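Local coordinates for protein zonadhesin (Komagataella phaffii, PDB 5FX8) that is a putative cell-wall adhesin that may mediate cell-cell interaction, contacting other proteins through salt bridges and hydrogen bonds; this is its N-terminal part, at residues C[140-152]-C[200-212]. Sequence-based numbering, arbitrary orientation.
Sequences PSVDLVALDRSQP and GSSLNEFGDFTPQ
Leu203 opens the contact with its CD1 methyl, which lies 4.0 Å from Arg149 NE and also meets Arg149 CG, the two side chains crossing obliquely. A type I beta turn then runs from Asn204 to Gly207. The side-chain oxygen of Asn204 holds the turn and the residue after it, taking Phe206 N in an Asx turn on one face of its amide plane and Asp208 N on the opposite face. At the turn, Glu205 O rests 3.6 Å from Ala146 CB. A chi1 of -83°, with CG anti to the carbonyl carbon, lays the Phe206 ring beside the 144-146 backbone: Val145 O meets the ring edge in plane, 3.8 Å from CD1, and Leu144 O lies near the same edge. Pro124 also touches this ring. Phe206 O accepts a nearly straight bond from Leu147 N, 2.9 Å long, although the donor stands well above the carbonyl plane. Residues 145-152 lead from strand 137-144, which pairs with strands 126-132 and 18-19, to strand 153-158 of the second cohesin-like domain, so this turn of the second domain is bonded to the link between the two sheets. At Gly207, where phi is positive and a CB would crowd Leu147 N, the carbonyl oxygen receives two weak bonds from Arg149, from NE at 3.0 Å and NH2 at 2.9 Å. Leu147 CD2 lies over one face of that guanidinium, offset toward its rim, and packs 3.8 Å from Asp208 CG. Arg149 NH1 forms a salt bridge with Asp168, while Asp208 pairs with Arg262. Finally, Phe209 presents its ring edge to Arg149 NH2, 3.9 Å from CE1, the guanidinium and ring planes being inclined by 44°.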
loop_
_atom_site.group_PDB
_atom_site.type_symbol
_atom_site.label_atom_id
_atom_site.label_comp_id
_atom_site.label_asym_id
_atom_site.label_seq_id
_atom_site.Cartn_x
_atom_site.Cartn_y
_atom_site.Cartn_z
ATOM N N PRO C 140 -15.552 35.734 58.517
ATOM C CA PRO C 140 -15.881 35.513 57.108
ATOM C C PRO C 140 -15.281 34.217 56.599
ATOM O O PRO C 140 -14.290 33.700 57.117
ATOM C CB PRO C 140 -15.253 36.714 56.405
ATOM C CG PRO C 140 -14.138 37.100 57.297
ATOM C CD PRO C 140 -14.644 36.879 58.686
ATOM N N SER C 141 -15.887 33.706 55.536
ATOM C CA SER C 141 -15.529 32.400 55.013
ATOM C C SER C 141 -15.197 32.479 53.532
ATOM O O SER C 141 -15.817 33.235 52.786
ATOM C CB SER C 141 -16.655 31.416 55.245
ATOM O OG SER C 141 -16.117 30.163 55.591
ATOM N N VAL C 142 -14.225 31.674 53.116
ATOM C CA VAL C 142 -13.790 31.586 51.728
ATOM C C VAL C 142 -13.536 30.124 51.361
ATOM O O VAL C 142 -12.976 29.362 52.153
ATOM C CB VAL C 142 -12.534 32.455 51.516
ATOM C CG1 VAL C 142 -11.680 31.917 50.400
ATOM C CG2 VAL C 142 -12.951 33.872 51.217
ATOM N N ASP C 143 -13.932 29.735 50.150
ATOM C CA ASP C 143 -13.707 28.382 49.645
ATOM C C ASP C 143 -12.388 28.305 48.879
ATOM O O ASP C 143 -12.238 28.946 47.835
ATOM C CB ASP C 143 -14.864 27.962 48.741
ATOM C CG ASP C 143 -14.917 26.465 48.512
ATOM O OD1 ASP C 143 -14.510 25.705 49.415
ATOM O OD2 ASP C 143 -15.394 26.048 47.439
ATOM N N LEU C 144 -11.444 27.506 49.383
ATOM C CA LEU C 144 -10.134 27.351 48.751
ATOM C C LEU C 144 -10.241 26.270 47.683
ATOM O O LEU C 144 -10.142 25.074 47.957
ATOM C CB LEU C 144 -9.060 27.037 49.783
ATOM C CG LEU C 144 -8.849 28.136 50.834
ATOM C CD1 LEU C 144 -7.729 27.778 51.771
ATOM C CD2 LEU C 144 -8.604 29.513 50.234
ATOM N N VAL C 145 -10.395 26.704 46.478
ATOM C CA VAL C 145 -10.739 25.872 45.348
ATOM C C VAL C 145 -9.477 25.464 44.593
ATOM O O VAL C 145 -8.445 26.150 44.623
ATOM C CB VAL C 145 -11.715 26.663 44.464
ATOM C CG1 VAL C 145 -10.950 27.565 43.514
ATOM C CG2 VAL C 145 -12.619 25.750 43.764
ATOM N N ALA C 146 -9.557 24.317 43.923
ATOM C CA ALA C 146 -8.477 23.834 43.074
ATOM C C ALA C 146 -8.509 24.529 41.723
ATOM O O ALA C 146 -9.504 25.135 41.323
ATOM C CB ALA C 146 -8.578 22.328 42.857
ATOM N N LEU C 147 -7.400 24.416 41.016
ATOM C CA LEU C 147 -7.231 25.154 39.782
ATOM C C LEU C 147 -8.336 24.805 38.802
ATOM O O LEU C 147 -8.743 23.651 38.690
ATOM C CB LEU C 147 -5.865 24.838 39.183
ATOM C CG LEU C 147 -4.734 25.855 39.150
ATOM C CD1 LEU C 147 -4.875 26.878 40.234
ATOM C CD2 LEU C 147 -3.425 25.123 39.294
ATOM N N ASP C 148 -8.826 25.812 38.095
ATOM C CA ASP C 148 -9.859 25.611 37.088
ATOM C C ASP C 148 -9.263 24.888 35.881
ATOM O O ASP C 148 -8.475 25.467 35.129
ATOM C CB ASP C 148 -10.437 26.962 36.699
ATOM C CG ASP C 148 -11.576 26.844 35.749
ATOM O OD1 ASP C 148 -11.991 25.711 35.513
ATOM O OD2 ASP C 148 -12.082 27.871 35.264
ATOM N N ARG C 149 -9.628 23.622 35.685
ATOM C CA ARG C 149 -9.071 22.828 34.599
ATOM C C ARG C 149 -10.081 22.590 33.496
ATOM O O ARG C 149 -10.079 21.531 32.875
ATOM C CB ARG C 149 -8.537 21.491 35.106
ATOM C CG ARG C 149 -7.335 21.581 36.036
ATOM C CD ARG C 149 -6.334 22.591 35.527
ATOM N NE ARG C 149 -4.998 22.395 36.064
ATOM C CZ ARG C 149 -4.001 23.229 35.824
ATOM N NH1 ARG C 149 -4.224 24.289 35.082
ATOM N NH2 ARG C 149 -2.798 23.013 36.320
ATOM N N SER C 150 -10.951 23.560 33.248
ATOM C CA SER C 150 -11.974 23.464 32.214
ATOM C C SER C 150 -11.794 24.489 31.113
ATOM O O SER C 150 -12.618 24.550 30.202
ATOM C CB SER C 150 -13.367 23.642 32.822
ATOM O OG SER C 150 -13.671 25.030 32.953
ATOM N N GLN C 151 -10.768 25.308 31.187
ATOM C CA GLN C 151 -10.504 26.302 30.174
ATOM C C GLN C 151 -9.089 26.796 30.398
ATOM O O GLN C 151 -8.490 26.476 31.425
ATOM C CB GLN C 151 -11.516 27.434 30.259
ATOM C CG GLN C 151 -11.594 28.063 31.614
ATOM C CD GLN C 151 -12.496 29.266 31.627
ATOM O OE1 GLN C 151 -12.725 29.872 30.592
ATOM N NE2 GLN C 151 -13.020 29.618 32.800
ATOM N N PRO C 152 -8.506 27.538 29.469
ATOM C CA PRO C 152 -7.188 28.117 29.728
ATOM C C PRO C 152 -7.236 29.090 30.894
ATOM O O PRO C 152 -8.112 29.950 30.967
ATOM C CB PRO C 152 -6.860 28.832 28.420
ATOM C CG PRO C 152 -7.698 28.152 27.418
ATOM C CD PRO C 152 -8.953 27.808 28.099
ATOM N N GLY C 200 2.050 18.021 31.815
ATOM C CA GLY C 200 1.912 17.152 32.962
ATOM C C GLY C 200 0.569 16.454 32.953
ATOM O O GLY C 200 -0.402 16.952 32.385
ATOM N N SER C 201 0.522 15.289 33.583
ATOM C CA SER C 201 -0.702 14.516 33.649
ATOM C C SER C 201 -1.121 14.129 35.057
ATOM O O SER C 201 -2.214 13.586 35.219
ATOM C CB SER C 201 -0.563 13.241 32.817
ATOM O OG SER C 201 0.593 12.537 33.231
ATOM N N SER C 202 -0.306 14.383 36.069
ATOM C CA SER C 202 -0.650 13.986 37.427
ATOM C C SER C 202 -1.725 14.880 38.044
ATOM O O SER C 202 -2.900 14.503 38.094
ATOM C CB SER C 202 0.585 14.035 38.303
ATOM O OG SER C 202 0.882 15.398 38.549
ATOM N N LEU C 203 -1.315 16.055 38.526
ATOM C CA LEU C 203 -2.157 17.012 39.247
ATOM C C LEU C 203 -2.393 16.552 40.676
ATOM O O LEU C 203 -2.758 15.396 40.904
ATOM C CB LEU C 203 -3.505 17.252 38.561
ATOM C CG LEU C 203 -3.448 17.825 37.158
ATOM C CD1 LEU C 203 -4.755 18.490 36.806
ATOM C CD2 LEU C 203 -2.297 18.798 37.043
ATOM N N ASN C 204 -2.186 17.451 41.639
ATOM C CA ASN C 204 -2.429 17.172 43.046
ATOM C C ASN C 204 -3.863 17.533 43.415
ATOM O O ASN C 204 -4.721 17.737 42.557
ATOM C CB ASN C 204 -1.420 17.911 43.919
ATOM C CG ASN C 204 -1.463 19.410 43.734
ATOM O OD1 ASN C 204 -2.507 20.005 43.454
ATOM N ND2 ASN C 204 -0.314 20.033 43.892
ATOM N N GLU C 205 -4.151 17.620 44.707
ATOM C CA GLU C 205 -5.541 17.837 45.072
ATOM C C GLU C 205 -5.989 19.262 44.780
ATOM O O GLU C 205 -7.192 19.521 44.720
ATOM C CB GLU C 205 -5.760 17.469 46.534
ATOM C CG GLU C 205 -4.695 18.000 47.466
ATOM C CD GLU C 205 -5.091 17.905 48.939
ATOM O OE1 GLU C 205 -6.187 17.376 49.240
ATOM O OE2 GLU C 205 -4.308 18.365 49.797
ATOM N N PHE C 206 -5.053 20.182 44.555
ATOM C CA PHE C 206 -5.377 21.539 44.149
ATOM C C PHE C 206 -5.229 21.751 42.655
ATOM O O PHE C 206 -5.186 22.899 42.204
ATOM C CB PHE C 206 -4.507 22.533 44.899
ATOM C CG PHE C 206 -5.023 22.880 46.251
ATOM C CD1 PHE C 206 -6.110 23.712 46.385
ATOM C CD2 PHE C 206 -4.415 22.387 47.386
ATOM C CE1 PHE C 206 -6.586 24.046 47.610
ATOM C CE2 PHE C 206 -4.891 22.719 48.629
ATOM C CZ PHE C 206 -5.978 23.557 48.738
ATOM N N GLY C 207 -5.153 20.673 41.882
ATOM C CA GLY C 207 -5.113 20.797 40.439
ATOM C C GLY C 207 -3.788 21.241 39.867
ATOM O O GLY C 207 -3.730 21.585 38.693
ATOM N N ASP C 208 -2.716 21.223 40.650
ATOM C CA ASP C 208 -1.441 21.790 40.246
ATOM C C ASP C 208 -0.399 20.696 40.048
ATOM O O ASP C 208 -0.580 19.551 40.454
ATOM C CB ASP C 208 -0.947 22.802 41.283
ATOM C CG ASP C 208 -0.142 23.924 40.669
ATOM O OD1 ASP C 208 0.186 23.841 39.461
ATOM O OD2 ASP C 208 0.174 24.891 41.397
ATOM N N PHE C 209 0.696 21.067 39.394
ATOM C CA PHE C 209 1.812 20.169 39.157
ATOM C C PHE C 209 3.058 21.021 39.027
ATOM O O PHE C 209 2.988 22.201 38.684
ATOM C CB PHE C 209 1.596 19.293 37.912
ATOM C CG PHE C 209 1.619 20.048 36.611
ATOM C CD1 PHE C 209 0.526 20.781 36.197
ATOM C CD2 PHE C 209 2.728 20.012 35.798
ATOM C CE1 PHE C 209 0.546 21.465 35.013
ATOM C CE2 PHE C 209 2.748 20.700 34.623
ATOM C CZ PHE C 209 1.651 21.425 34.231
ATOM N N THR C 210 4.199 20.413 39.327
ATOM C CA THR C 210 5.499 21.081 39.259
ATOM C C THR C 210 6.389 20.355 38.268
ATOM O O THR C 210 6.943 19.294 38.594
ATOM C CB THR C 210 6.175 21.118 40.625
ATOM O OG1 THR C 210 5.352 21.824 41.543
ATOM C CG2 THR C 210 7.491 21.824 40.533
ATOM N N PRO C 211 6.582 20.888 37.069
ATOM C CA PRO C 211 7.441 20.212 36.090
ATOM C C PRO C 211 8.881 20.129 36.570
ATOM O O PRO C 211 9.390 21.036 37.227
ATOM C CB PRO C 211 7.323 21.100 34.851
ATOM C CG PRO C 211 6.102 21.901 35.070
ATOM C CD PRO C 211 5.970 22.104 36.524
ATOM N N GLN C 212 9.536 19.027 36.240
ATOM C CA GLN C 212 10.923 18.825 36.627
ATOM C C GLN C 212 11.846 19.475 35.605
ATOM O O GLN C 212 11.520 19.551 34.422
ATOM C CB GLN C 212 11.203 17.325 36.749
ATOM C CG GLN C 212 12.651 16.895 36.591
ATOM C CD GLN C 212 12.783 15.403 36.313
ATOM O OE1 GLN C 212 11.859 14.627 36.569
ATOM N NE2 GLN C 212 13.931 14.998 35.774
#